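Local coordinates for Old Yellow Enzyme (Pichia, PDB 6AGZ), which reduces the activated carbon-carbon double bond of enone compounds asymmetrically, using flavin mononucleotide as its redox cofactor, at the flavin mononucleotide site and the interface of chains A and B. Numbering follows the deposited sequence. Chains: chain A/B, Old Yellow Enzyme.

Contact 1: the flavin mononucleotide site. Residues chain A 32-35, 68, 110, 187, 190, 239, 285, 316-318, 341-344, 367, 370-371. With FMN (flavin mononucleotide), chain C.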
loop_
_atom_site.group_PDB
_atom_site.type_symbol
_atom_site.label_atom_id
_atom_site.label_comp_id
_atom_site.label_asym_id
_atom_site.label_seq_id
_atom_site.Cartn_x
_atom_site.Cartn_y
_atom_site.Cartn_z
ATOM N N PRO A 32 10.367 23.452 2.549
ATOM C CA PRO A 32 9.555 22.663 3.478
ATOM C C PRO A 32 9.616 23.253 4.874
ATOM O O PRO A 32 10.482 24.093 5.162
ATOM C CB PRO A 32 10.210 21.270 3.428
ATOM C CG PRO A 32 11.118 21.293 2.227
ATOM C CD PRO A 32 11.552 22.712 2.091
ATOM N N PRO A 33 8.707 22.857 5.766
ATOM C CA PRO A 33 8.770 23.355 7.146
ATOM C C PRO A 33 10.100 22.993 7.789
ATOM O O PRO A 33 10.523 21.837 7.768
ATOM C CB PRO A 33 7.594 22.649 7.832
ATOM C CG PRO A 33 7.288 21.469 6.964
ATOM C CD PRO A 33 7.588 21.921 5.571
ATOM N N THR A 34 10.768 24.000 8.350
ATOM C CA THR A 34 12.095 23.819 8.932
ATOM C C THR A 34 12.147 24.556 10.264
ATOM O O THR A 34 12.183 25.791 10.294
ATOM C CB THR A 34 13.187 24.317 7.986
ATOM O OG1 THR A 34 13.010 23.718 6.696
ATOM C CG2 THR A 34 14.561 23.946 8.523
ATOM N N THR A 35 12.162 23.798 11.356
ATOM C CA THR A 35 12.198 24.377 12.692
ATOM C C THR A 35 13.567 24.988 12.969
ATOM O O THR A 35 14.600 24.349 12.745
ATOM C CB THR A 35 11.876 23.304 13.732
ATOM O OG1 THR A 35 10.506 22.900 13.597
ATOM C CG2 THR A 35 12.119 23.825 15.138
ATOM N N ALA A 68 7.308 24.429 11.776
ATOM C CA ALA A 68 6.166 23.849 12.469
ATOM C C ALA A 68 5.752 24.730 13.643
ATOM O O ALA A 68 6.564 25.044 14.519
ATOM C CB ALA A 68 6.508 22.441 12.946
ATOM N N GLN A 110 2.611 25.302 8.621
ATOM C CA GLN A 110 2.455 23.963 9.168
ATOM C C GLN A 110 2.107 24.065 10.648
ATOM O O GLN A 110 2.758 24.802 11.394
ATOM C CB GLN A 110 3.728 23.137 8.977
ATOM C CG GLN A 110 3.546 21.666 9.318
ATOM C CD GLN A 110 4.860 20.921 9.441
ATOM O OE1 GLN A 110 5.779 21.373 10.121
ATOM N NE2 GLN A 110 4.956 19.772 8.782
ATOM N N HIS A 187 0.719 18.864 10.365
ATOM C CA HIS A 187 1.888 18.027 10.615
ATOM C C HIS A 187 1.418 16.729 11.257
ATOM O O HIS A 187 0.972 16.722 12.409
ATOM C CB HIS A 187 2.886 18.759 11.508
ATOM C CG HIS A 187 4.230 18.106 11.592
ATOM N ND1 HIS A 187 4.447 16.792 11.232
ATOM C CD2 HIS A 187 5.430 18.587 11.997
ATOM C CE1 HIS A 187 5.722 16.494 11.411
ATOM N NE2 HIS A 187 6.340 17.565 11.873
ATOM N N HIS A 190 6.646 12.155 11.733
ATOM C CA HIS A 190 7.845 12.253 12.569
ATOM C C HIS A 190 7.542 12.039 14.051
ATOM O O HIS A 190 8.164 12.649 14.923
ATOM C CB HIS A 190 8.555 13.589 12.349
ATOM C CG HIS A 190 9.079 13.770 10.958
ATOM N ND1 HIS A 190 9.122 14.997 10.332
ATOM C CD2 HIS A 190 9.584 12.878 10.073
ATOM C CE1 HIS A 190 9.629 14.852 9.120
ATOM N NE2 HIS A 190 9.919 13.577 8.938
ATOM N N ARG A 239 1.152 16.442 6.128
ATOM C CA ARG A 239 2.423 15.765 5.903
ATOM C C ARG A 239 2.417 14.406 6.587
ATOM O O ARG A 239 1.958 14.272 7.726
ATOM C CB ARG A 239 3.608 16.593 6.405
ATOM C CG ARG A 239 4.949 15.984 6.023
ATOM C CD ARG A 239 6.104 16.930 6.273
ATOM N NE ARG A 239 7.046 16.911 5.158
ATOM C CZ ARG A 239 8.261 17.445 5.194
ATOM N NH1 ARG A 239 8.694 18.038 6.297
ATOM N NH2 ARG A 239 9.045 17.381 4.129
ATOM N N VAL A 285 7.816 12.454 2.574
ATOM C CA VAL A 285 9.259 12.442 2.783
ATOM C C VAL A 285 9.845 11.241 2.056
ATOM O O VAL A 285 9.397 10.104 2.257
ATOM C CB VAL A 285 9.604 12.400 4.282
ATOM C CG1 VAL A 285 11.064 12.037 4.478
ATOM C CG2 VAL A 285 9.282 13.739 4.927
ATOM N N SER A 316 9.897 15.556 -0.514
ATOM C CA SER A 316 11.065 16.184 0.090
ATOM C C SER A 316 12.056 15.140 0.588
ATOM O O SER A 316 11.678 14.034 0.985
ATOM C CB SER A 316 10.666 17.107 1.250
ATOM O OG SER A 316 9.842 18.166 0.798
ATOM N N GLY A 317 13.337 15.511 0.561
ATOM C CA GLY A 317 14.392 14.713 1.159
ATOM C C GLY A 317 15.462 14.215 0.208
ATOM O O GLY A 317 15.194 13.382 -0.662
ATOM N N GLY A 318 16.688 14.719 0.370
ATOM C CA GLY A 318 17.837 14.197 -0.342
ATOM C C GLY A 318 18.031 14.707 -1.753
ATOM O O GLY A 318 19.069 14.409 -2.359
ATOM N N GLY A 341 10.663 19.638 -2.578
ATOM C CA GLY A 341 11.044 20.393 -1.398
ATOM C C GLY A 341 12.522 20.206 -1.072
ATOM O O GLY A 341 13.037 19.090 -1.110
ATOM N N CYS A 342 13.185 21.316 -0.762
ATOM C CA CYS A 342 14.589 21.315 -0.355
ATOM C C CYS A 342 14.712 22.167 0.901
ATOM O O CYS A 342 14.526 23.388 0.845
ATOM C CB CYS A 342 15.490 21.846 -1.471
ATOM S SG CYS A 342 15.292 20.998 -3.056
ATOM N N SER A 343 15.024 21.529 2.031
ATOM C CA SER A 343 15.034 22.203 3.327
ATOM C C SER A 343 16.436 22.618 3.763
ATOM O O SER A 343 16.691 23.805 3.991
ATOM C CB SER A 343 14.404 21.296 4.393
ATOM O OG SER A 343 14.675 21.776 5.699
ATOM N N ARG A 344 17.354 21.654 3.878
ATOM C CA ARG A 344 18.650 21.934 4.490
ATOM C C ARG A 344 19.458 22.933 3.671
ATOM O O ARG A 344 20.107 23.824 4.232
ATOM C CB ARG A 344 19.425 20.631 4.689
ATOM C CG ARG A 344 18.933 19.820 5.881
ATOM C CD ARG A 344 19.615 18.465 5.989
ATOM N NE ARG A 344 19.080 17.499 5.033
ATOM C CZ ARG A 344 19.371 16.201 5.045
ATOM N NH1 ARG A 344 20.191 15.712 5.966
ATOM N NH2 ARG A 344 18.840 15.391 4.140
ATOM N N ARG A 367 24.698 22.181 10.011
ATOM C CA ARG A 367 23.753 21.582 10.949
ATOM C C ARG A 367 23.963 22.089 12.371
ATOM O O ARG A 367 23.002 22.180 13.145
ATOM C CB ARG A 367 23.870 20.056 10.896
ATOM C CG ARG A 367 23.270 19.331 12.092
ATOM C CD ARG A 367 23.145 17.836 11.845
ATOM N NE ARG A 367 22.107 17.533 10.866
ATOM C CZ ARG A 367 20.807 17.498 11.143
ATOM N NH1 ARG A 367 20.381 17.750 12.373
ATOM N NH2 ARG A 367 19.932 17.213 10.189
ATOM N N PHE A 370 21.495 24.766 13.102
ATOM C CA PHE A 370 20.079 24.571 12.804
ATOM C C PHE A 370 19.207 25.058 13.954
ATOM O O PHE A 370 18.216 25.768 13.743
ATOM C CB PHE A 370 19.793 23.094 12.522
ATOM C CG PHE A 370 20.220 22.631 11.156
ATOM C CD1 PHE A 370 20.661 23.532 10.202
ATOM C CD2 PHE A 370 20.160 21.286 10.824
ATOM C CE1 PHE A 370 21.048 23.098 8.945
ATOM C CE2 PHE A 370 20.542 20.847 9.571
ATOM C CZ PHE A 370 20.987 21.753 8.630
ATOM N N TYR A 371 19.565 24.687 15.184
ATOM C CA TYR A 371 18.734 24.931 16.355
ATOM C C TYR A 371 19.400 25.881 17.347
ATOM O O TYR A 371 19.147 25.803 18.552
ATOM C CB TYR A 371 18.380 23.613 17.044
ATOM C CG TYR A 371 17.738 22.590 16.135
ATOM C CD1 TYR A 371 16.444 22.768 15.659
ATOM C CD2 TYR A 371 18.421 21.440 15.760
ATOM C CE1 TYR A 371 15.853 21.832 14.830
ATOM C CE2 TYR A 371 17.837 20.498 14.932
ATOM C CZ TYR A 371 16.553 20.700 14.471
ATOM O OH TYR A 371 15.969 19.765 13.647
HETATM N N1 FMN C . 9.809 18.791 8.856
HETATM C C2 FMN C . 8.541 19.106 9.309
HETATM O O2 FMN C . 7.559 18.543 8.827
HETATM N N3 FMN C . 8.372 20.049 10.302
HETATM C C4 FMN C . 9.471 20.681 10.843
HETATM O O4 FMN C . 9.329 21.523 11.729
HETATM C C4A FMN C . 10.745 20.365 10.389
HETATM N N5 FMN C . 11.839 20.997 10.933
HETATM C C5A FMN C . 13.106 20.692 10.486
HETATM C C6 FMN C . 14.206 21.335 11.040
HETATM C C7 FMN C . 15.486 21.033 10.597
HETATM C C7M FMN C . 16.671 21.729 11.194
HETATM C C8 FMN C . 15.669 20.086 9.598
HETATM C C8M FMN C . 17.052 19.758 9.117
HETATM C C9 FMN C . 14.570 19.442 9.046
HETATM C C9A FMN C . 13.284 19.743 9.486
HETATM N N10 FMN C . 12.185 19.104 8.940
HETATM C C10 FMN C . 10.916 19.415 9.392
HETATM C "C1'" FMN C . 12.369 18.085 7.851
HETATM C "C2'" FMN C . 12.449 18.840 6.521
HETATM O "O2'" FMN C . 11.235 19.524 6.300
HETATM C "C3'" FMN C . 12.761 17.936 5.329
HETATM O "O3'" FMN C . 11.716 17.009 5.140
HETATM C "C4'" FMN C . 14.084 17.202 5.528
HETATM O "O4'" FMN C . 15.070 18.114 5.956
HETATM C "C5'" FMN C . 14.561 16.537 4.243
HETATM O "O5'" FMN C . 14.635 17.499 3.214
HETATM P P FMN C . 16.069 17.985 2.666
HETATM O O1P FMN C . 16.888 16.775 2.287
HETATM O O2P FMN C . 15.882 18.865 1.453
HETATM O O3P FMN C . 16.771 18.766 3.751
HETATM O O HOH W 1 15.120 17.585 -0.614
#
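The isoalloxazine of FMN has A:Pro33 and A:Thr34 against one face, while A:His187, A:His190 and A:Tyr371 approach from the other. A:Thr34 lays its CA over the central ring; its CG2, anti to the backbone N, continues over the benzenoid ring, 3.9 Å from that ring's centroid. On the opposite side the edge of A:His190 points at N1, and FMN O2 lies above one face of the A:His187 ring. In old yellow enzymes this histidine side is where the enone carbonyl is held. The flavin methyls C7M and C8M lie over one face of the A:Phe370 ring, displaced toward its CD2-CE2 side.

At the pyrimidine edge the extended A:Gln110 forms a matched pair: OE1 offers a lone pair to N3, and NE2 gives O2 a straight bond of 2.9 Å (169°). A:Arg239 NH1 also binds O2, at 2.8 Å and in the guanidinium plane, as well as the ribityl O2'. Its charge, beside N1, would probably stabilise reduced flavin. The hydroxyl OG1 of A:Thr35 reaches carbonyl O4 at 2.6 Å, and its backbone N donates to N5, the hydride-transferring atom, at 2.9 Å.

A:Arg344, bent at its third torsion (-77°), meets the phosphate side-on, with NE to O3P and NH2 to O1P, while its backbone N also holds O3P. O1P receives a further bond from A:Gly318 N, 2.8 Å away and nearly linear at 173°.

Contact 2: the interface of chains A and B. Residues chain A 257, 259-260, 263-264, 304, 307-308; chain B 257, 259-260, 263-264, 304, 307-308.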
loop_
_atom_site.group_PDB
_atom_site.type_symbol
_atom_site.label_atom_id
_atom_site.label_comp_id
_atom_site.label_asym_id
_atom_site.label_seq_id
_atom_site.Cartn_x
_atom_site.Cartn_y
_atom_site.Cartn_z
ATOM N N HIS A 257 1.734 -3.021 8.703
ATOM C CA HIS A 257 2.667 -2.372 7.791
ATOM C C HIS A 257 2.183 -0.965 7.439
ATOM O O HIS A 257 0.977 -0.747 7.270
ATOM C CB HIS A 257 2.830 -3.208 6.519
ATOM C CG HIS A 257 4.082 -2.915 5.752
ATOM N ND1 HIS A 257 4.180 -1.871 4.857
ATOM C CD2 HIS A 257 5.288 -3.531 5.744
ATOM C CE1 HIS A 257 5.392 -1.856 4.333
ATOM N NE2 HIS A 257 6.084 -2.853 4.853
ATOM N N ILE A 259 2.259 0.624 4.729
ATOM C CA ILE A 259 1.588 0.702 3.434
ATOM C C ILE A 259 0.085 0.518 3.603
ATOM O O ILE A 259 -0.711 1.136 2.885
ATOM C CB ILE A 259 2.199 -0.325 2.458
ATOM C CG1 ILE A 259 3.612 0.108 2.057
ATOM C CG2 ILE A 259 1.330 -0.495 1.222
ATOM C CD1 ILE A 259 4.316 -0.862 1.130
ATOM N N ALA A 260 -0.330 -0.307 4.565
ATOM C CA ALA A 260 -1.752 -0.506 4.828
ATOM C C ALA A 260 -2.354 0.669 5.589
ATOM O O ALA A 260 -3.399 1.201 5.202
ATOM C CB ALA A 260 -1.964 -1.805 5.607
ATOM N N GLY A 263 -1.657 3.785 3.591
ATOM C CA GLY A 263 -2.431 3.539 2.385
ATOM C C GLY A 263 -3.902 3.845 2.585
ATOM O O GLY A 263 -4.552 4.435 1.715
ATOM N N TYR A 264 -4.446 3.460 3.743
ATOM C CA TYR A 264 -5.827 3.803 4.063
ATOM C C TYR A 264 -5.994 5.305 4.246
ATOM O O TYR A 264 -6.994 5.878 3.796
ATOM C CB TYR A 264 -6.284 3.057 5.316
ATOM C CG TYR A 264 -7.559 3.607 5.923
ATOM C CD1 TYR A 264 -8.804 3.238 5.428
ATOM C CD2 TYR A 264 -7.519 4.496 6.990
ATOM C CE1 TYR A 264 -9.971 3.740 5.978
ATOM C CE2 TYR A 264 -8.677 5.004 7.544
ATOM C CZ TYR A 264 -9.900 4.623 7.036
ATOM O OH TYR A 264 -11.054 5.128 7.588
ATOM N N TRP A 304 3.876 3.804 -4.371
ATOM C CA TRP A 304 2.515 3.400 -4.035
ATOM C C TRP A 304 1.691 4.583 -3.546
ATOM O O TRP A 304 0.502 4.693 -3.869
ATOM C CB TRP A 304 2.538 2.292 -2.982
ATOM C CG TRP A 304 3.244 2.673 -1.715
ATOM C CD1 TRP A 304 4.573 2.533 -1.446
ATOM C CD2 TRP A 304 2.655 3.251 -0.543
ATOM N NE1 TRP A 304 4.851 2.991 -0.181
ATOM C CE2 TRP A 304 3.691 3.437 0.395
ATOM C CE3 TRP A 304 1.355 3.631 -0.196
ATOM C CZ2 TRP A 304 3.467 3.984 1.658
ATOM C CZ3 TRP A 304 1.134 4.176 1.059
ATOM C CH2 TRP A 304 2.185 4.347 1.970
ATOM N N GLN A 307 0.304 6.307 -6.302
ATOM C CA GLN A 307 -0.775 5.544 -6.920
ATOM C C GLN A 307 -2.130 5.931 -6.347
ATOM O O GLN A 307 -3.132 5.926 -7.070
ATOM C CB GLN A 307 -0.550 4.043 -6.733
ATOM C CG GLN A 307 0.452 3.421 -7.686
ATOM C CD GLN A 307 0.360 1.906 -7.704
ATOM O OE1 GLN A 307 1.361 1.207 -7.546
ATOM N NE2 GLN A 307 -0.849 1.391 -7.897
ATOM N N ILE A 308 -2.182 6.271 -5.059
ATOM C CA ILE A 308 -3.454 6.478 -4.377
ATOM C C ILE A 308 -3.866 7.939 -4.481
ATOM O O ILE A 308 -4.958 8.256 -4.966
ATOM C CB ILE A 308 -3.371 6.030 -2.908
ATOM C CG1 ILE A 308 -2.871 4.586 -2.824
ATOM C CG2 ILE A 308 -4.727 6.159 -2.243
ATOM C CD1 ILE A 308 -2.570 4.123 -1.417
ATOM N N HIS B 257 -9.024 1.950 -1.188
ATOM C CA HIS B 257 -8.079 1.589 -2.236
ATOM C C HIS B 257 -7.487 0.207 -1.965
ATOM O O HIS B 257 -7.184 -0.125 -0.812
ATOM C CB HIS B 257 -6.965 2.633 -2.335
ATOM C CG HIS B 257 -6.195 2.573 -3.617
ATOM N ND1 HIS B 257 -5.193 1.655 -3.843
ATOM C CD2 HIS B 257 -6.289 3.313 -4.747
ATOM C CE1 HIS B 257 -4.700 1.834 -5.056
ATOM N NE2 HIS B 257 -5.347 2.835 -5.625
ATOM N N ILE B 259 -4.620 -0.971 -2.268
ATOM C CA ILE B 259 -3.317 -0.956 -1.608
ATOM C C ILE B 259 -3.491 -1.009 -0.095
ATOM O O ILE B 259 -2.707 -1.653 0.615
ATOM C CB ILE B 259 -2.508 0.278 -2.053
ATOM C CG1 ILE B 259 -2.153 0.170 -3.538
ATOM C CG2 ILE B 259 -1.245 0.429 -1.223
ATOM C CD1 ILE B 259 -1.379 1.356 -4.070
ATOM N N ALA B 260 -4.534 -0.357 0.421
ATOM C CA ALA B 260 -4.797 -0.394 1.857
ATOM C C ALA B 260 -5.338 -1.753 2.284
ATOM O O ALA B 260 -4.871 -2.339 3.267
ATOM C CB ALA B 260 -5.776 0.717 2.235
ATOM N N GLY B 263 -2.979 -4.499 1.145
ATOM C CA GLY B 263 -1.815 -4.193 1.957
ATOM C C GLY B 263 -1.949 -4.729 3.369
ATOM O O GLY B 263 -1.001 -5.289 3.925
ATOM N N TYR B 264 -3.135 -4.572 3.965
ATOM C CA TYR B 264 -3.383 -5.159 5.278
ATOM C C TYR B 264 -3.312 -6.679 5.224
ATOM O O TYR B 264 -2.749 -7.310 6.125
ATOM C CB TYR B 264 -4.742 -4.715 5.813
ATOM C CG TYR B 264 -5.191 -5.483 7.041
ATOM C CD1 TYR B 264 -4.704 -5.162 8.301
ATOM C CD2 TYR B 264 -6.101 -6.530 6.938
ATOM C CE1 TYR B 264 -5.108 -5.860 9.424
ATOM C CE2 TYR B 264 -6.511 -7.234 8.056
ATOM C CZ TYR B 264 -6.011 -6.893 9.296
ATOM O OH TYR B 264 -6.416 -7.591 10.411
ATOM N N TRP B 304 4.705 -2.644 -4.244
ATOM C CA TRP B 304 4.369 -2.541 -2.826
ATOM C C TRP B 304 4.089 -3.913 -2.222
ATOM O O TRP B 304 4.466 -4.187 -1.073
ATOM C CB TRP B 304 3.171 -1.608 -2.641
ATOM C CG TRP B 304 1.959 -2.004 -3.438
ATOM C CD1 TRP B 304 1.661 -1.631 -4.717
ATOM C CD2 TRP B 304 0.879 -2.841 -3.002
ATOM N NE1 TRP B 304 0.466 -2.189 -5.107
ATOM C CE2 TRP B 304 -0.034 -2.935 -4.071
ATOM C CE3 TRP B 304 0.599 -3.520 -1.813
ATOM C CZ2 TRP B 304 -1.208 -3.681 -3.986
ATOM C CZ3 TRP B 304 -0.567 -4.261 -1.730
ATOM C CH2 TRP B 304 -1.456 -4.335 -2.810
ATOM N N GLN B 307 7.167 -5.181 -1.276
ATOM C CA GLN B 307 7.651 -4.477 -0.094
ATOM C C GLN B 307 7.109 -5.111 1.178
ATOM O O GLN B 307 7.806 -5.171 2.198
ATOM C CB GLN B 307 7.266 -3.000 -0.146
ATOM C CG GLN B 307 8.018 -2.173 -1.170
ATOM C CD GLN B 307 7.914 -0.686 -0.888
ATOM O OE1 GLN B 307 7.524 0.096 -1.753
ATOM N NE2 GLN B 307 8.264 -0.291 0.330
ATOM N N ILE B 308 5.869 -5.594 1.138
ATOM C CA ILE B 308 5.233 -6.120 2.342
ATOM C C ILE B 308 5.584 -7.591 2.545
ATOM O O ILE B 308 6.131 -7.967 3.588
ATOM C CB ILE B 308 3.709 -5.919 2.291
ATOM C CG1 ILE B 308 3.383 -4.434 2.124
ATOM C CG2 ILE B 308 3.073 -6.452 3.557
ATOM C CD1 ILE B 308 1.910 -4.144 1.968
HETATM O O HOH W 2 -4.654 3.711 -8.138
HETATM O O HOH W 3 8.548 -3.413 3.906
#
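The N-terminal parts of helices 258-274 of the two chains meet at the twofold axis, with A:Ala260 at helical torsions (-77°/-50°), so that its CB lies 3.4 Å from the backbone N of B:Tyr264 and the main chains come close. A:Ile259 and B:Ile259 cross obliquely beside the axis, CG2 against CG2 at 3.7 Å. In each, CG1 is anti to the carbonyl carbon, and this sends CD1 across to the partner's helix 303-308, where A:Ile259 CD1 touches B:Ile308 CG1 at 3.8 Å and also packs on B:Gln307 CB.

B:Ile308 in turn sets CG1 over the centre of one face of the A:His257 ring, 3.9 Å from the centroid. That ring is held in its plane at both nitrogens: ND1 accepts from the backbone N of A:Ile259 at 3.2 Å, at the start of the helix, and NE2 joins a water, 2.7 Å away, that continues to B:Gln307 O. The ND1 bond suggests that the proton sits on NE2. A:Trp304 and B:Trp304 meet through their CB atoms, 4.0 Å apart.

Direct polar bonds are absent here, and every contact has its twin. The patch supplies an apolar core, bordered by two water bridges, that holds the two subunits together in what is probably the family's dimer.

Contact 3: the interface of chains A and B. Residues chain A 212-214, 256, 264; chain B 212-214, 256, 264.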
loop_
_atom_site.group_PDB
_atom_site.type_symbol
_atom_site.label_atom_id
_atom_site.label_comp_id
_atom_site.label_asym_id
_atom_site.label_seq_id
_atom_site.Cartn_x
_atom_site.Cartn_y
_atom_site.Cartn_z
ATOM N N SER A 212 -7.389 -0.254 15.436
ATOM C CA SER A 212 -7.538 -0.649 14.041
ATOM C C SER A 212 -6.942 0.445 13.170
ATOM O O SER A 212 -6.572 1.519 13.652
ATOM C CB SER A 212 -9.005 -0.905 13.677
ATOM O OG SER A 212 -9.734 0.306 13.592
ATOM N N ILE A 213 -6.848 0.153 11.871
ATOM C CA ILE A 213 -6.353 1.149 10.926
ATOM C C ILE A 213 -7.289 2.350 10.887
ATOM O O ILE A 213 -6.853 3.503 10.981
ATOM C CB ILE A 213 -6.181 0.525 9.531
ATOM C CG1 ILE A 213 -5.147 -0.600 9.574
ATOM C CG2 ILE A 213 -5.775 1.584 8.525
ATOM C CD1 ILE A 213 -5.024 -1.348 8.272
ATOM N N GLU A 214 -8.591 2.093 10.747
ATOM C CA GLU A 214 -9.567 3.178 10.728
ATOM C C GLU A 214 -9.531 3.975 12.026
ATOM O O GLU A 214 -9.633 5.207 12.011
ATOM C CB GLU A 214 -10.971 2.620 10.484
ATOM C CG GLU A 214 -11.164 1.930 9.136
ATOM C CD GLU A 214 -10.642 0.503 9.109
ATOM O OE1 GLU A 214 -10.092 0.041 10.132
ATOM O OE2 GLU A 214 -10.789 -0.162 8.062
ATOM N N VAL A 256 1.415 -3.507 12.105
ATOM C CA VAL A 256 0.678 -3.394 10.853
ATOM C C VAL A 256 1.501 -2.525 9.914
ATOM O O VAL A 256 1.917 -1.423 10.290
ATOM C CB VAL A 256 -0.728 -2.806 11.071
ATOM C CG1 VAL A 256 -1.447 -2.643 9.739
ATOM C CG2 VAL A 256 -1.536 -3.693 12.004
ATOM N N TYR A 264 -4.446 3.460 3.743
ATOM C CA TYR A 264 -5.827 3.803 4.063
ATOM C C TYR A 264 -5.994 5.305 4.246
ATOM O O TYR A 264 -6.994 5.878 3.796
ATOM C CB TYR A 264 -6.284 3.057 5.316
ATOM C CG TYR A 264 -7.559 3.607 5.923
ATOM C CD1 TYR A 264 -8.804 3.238 5.428
ATOM C CD2 TYR A 264 -7.519 4.496 6.990
ATOM C CE1 TYR A 264 -9.971 3.740 5.978
ATOM C CE2 TYR A 264 -8.677 5.004 7.544
ATOM C CZ TYR A 264 -9.900 4.623 7.036
ATOM O OH TYR A 264 -11.054 5.128 7.588
ATOM N N SER B 212 -15.101 -2.843 7.304
ATOM C CA SER B 212 -13.775 -2.327 7.618
ATOM C C SER B 212 -12.748 -3.173 6.886
ATOM O O SER B 212 -13.051 -4.258 6.382
ATOM C CB SER B 212 -13.502 -2.327 9.127
ATOM O OG SER B 212 -13.133 -3.617 9.581
ATOM N N ILE B 213 -11.520 -2.655 6.831
ATOM C CA ILE B 213 -10.424 -3.393 6.208
ATOM C C ILE B 213 -10.201 -4.715 6.930
ATOM O O ILE B 213 -10.093 -5.777 6.306
ATOM C CB ILE B 213 -9.145 -2.539 6.191
ATOM C CG1 ILE B 213 -9.287 -1.374 5.211
ATOM C CG2 ILE B 213 -7.950 -3.392 5.830
ATOM C CD1 ILE B 213 -8.119 -0.411 5.242
ATOM N N GLU B 214 -10.130 -4.669 8.263
ATOM C CA GLU B 214 -9.908 -5.887 9.036
ATOM C C GLU B 214 -11.099 -6.833 8.937
ATOM O O GLU B 214 -10.925 -8.057 8.923
ATOM C CB GLU B 214 -9.623 -5.540 10.498
ATOM C CG GLU B 214 -8.367 -4.705 10.726
ATOM C CD GLU B 214 -8.596 -3.217 10.520
ATOM O OE1 GLU B 214 -9.704 -2.832 10.089
ATOM O OE2 GLU B 214 -7.665 -2.431 10.795
ATOM N N VAL B 256 -12.435 1.845 -0.701
ATOM C CA VAL B 256 -11.146 1.810 -0.023
ATOM C C VAL B 256 -10.130 1.238 -1.000
ATOM O O VAL B 256 -10.354 0.166 -1.578
ATOM C CB VAL B 256 -11.210 0.982 1.271
ATOM C CG1 VAL B 256 -9.832 0.866 1.899
ATOM C CG2 VAL B 256 -12.197 1.607 2.250
ATOM N N TYR B 264 -3.135 -4.572 3.965
ATOM C CA TYR B 264 -3.383 -5.159 5.278
ATOM C C TYR B 264 -3.312 -6.679 5.224
ATOM O O TYR B 264 -2.749 -7.310 6.125
ATOM C CB TYR B 264 -4.742 -4.715 5.813
ATOM C CG TYR B 264 -5.191 -5.483 7.041
ATOM C CD1 TYR B 264 -4.704 -5.162 8.301
ATOM C CD2 TYR B 264 -6.101 -6.530 6.938
ATOM C CE1 TYR B 264 -5.108 -5.860 9.424
ATOM C CE2 TYR B 264 -6.511 -7.234 8.056
ATOM C CZ TYR B 264 -6.011 -6.893 9.296
ATOM O OH TYR B 264 -6.416 -7.591 10.411
#
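Among the residues described, OE2 of B:Glu214 is gripped by one nearly linear hydrogen bond, donated by the backbone N of A:Ile213 at 2.9 Å (176°) and received on the syn lone pair. The donor is the first residue of helix 213-216, so the carboxylate tip of one chain meets the N-terminal end of a short helix in the other, where the helix dipole would tend to favour its negative charge. The twofold mate places A:Glu214 OE2 against B:Ile213 N, also at 2.9 Å.

Each glutamate turns back by a bend at its second torsion (81° in A:Glu214), which brings the two carboxylates tip to tip with their planes 54° apart. Their OE1 atoms lie 2.9 Å from each other. Two charged oxygens would repel at that separation; one shared proton would turn the pair into a hydrogen bond, a plausible state that the coordinates cannot confirm.

Carbon atoms border the carboxylates. A:Ile213 CG1 packs against B:Glu214 OE2 at 3.3 Å, and A:Ser212 CB borders the same oxygen. Further along, CD1 of B:Ile213 meets the ring atom CD1 of A:Tyr264 at 3.7 Å, the two side chains crossing obliquely. Reciprocal polar bonds thus probably help to set the subunits' register in what is likely the family's dimer.

Contacts 2 and 3 are neighbouring patches of one twofold interface, their C-alpha centres about 10 Å apart. They share A:Tyr264 and B:Tyr264 of helix 258-274, whose backbone side serves contact 2 and whose ring serves contact 3, so that apolar packing and directed polar pairing probably work together. Contact 1 lies about 25 Å from contact 2 and 29 Å from contact 3, within a single subunit and built from chain A residues alone. Each subunit thus carries a complete flavin site, and the interface more likely serves assembly than the chemistry; the structure alone does not show whether the two are coupled.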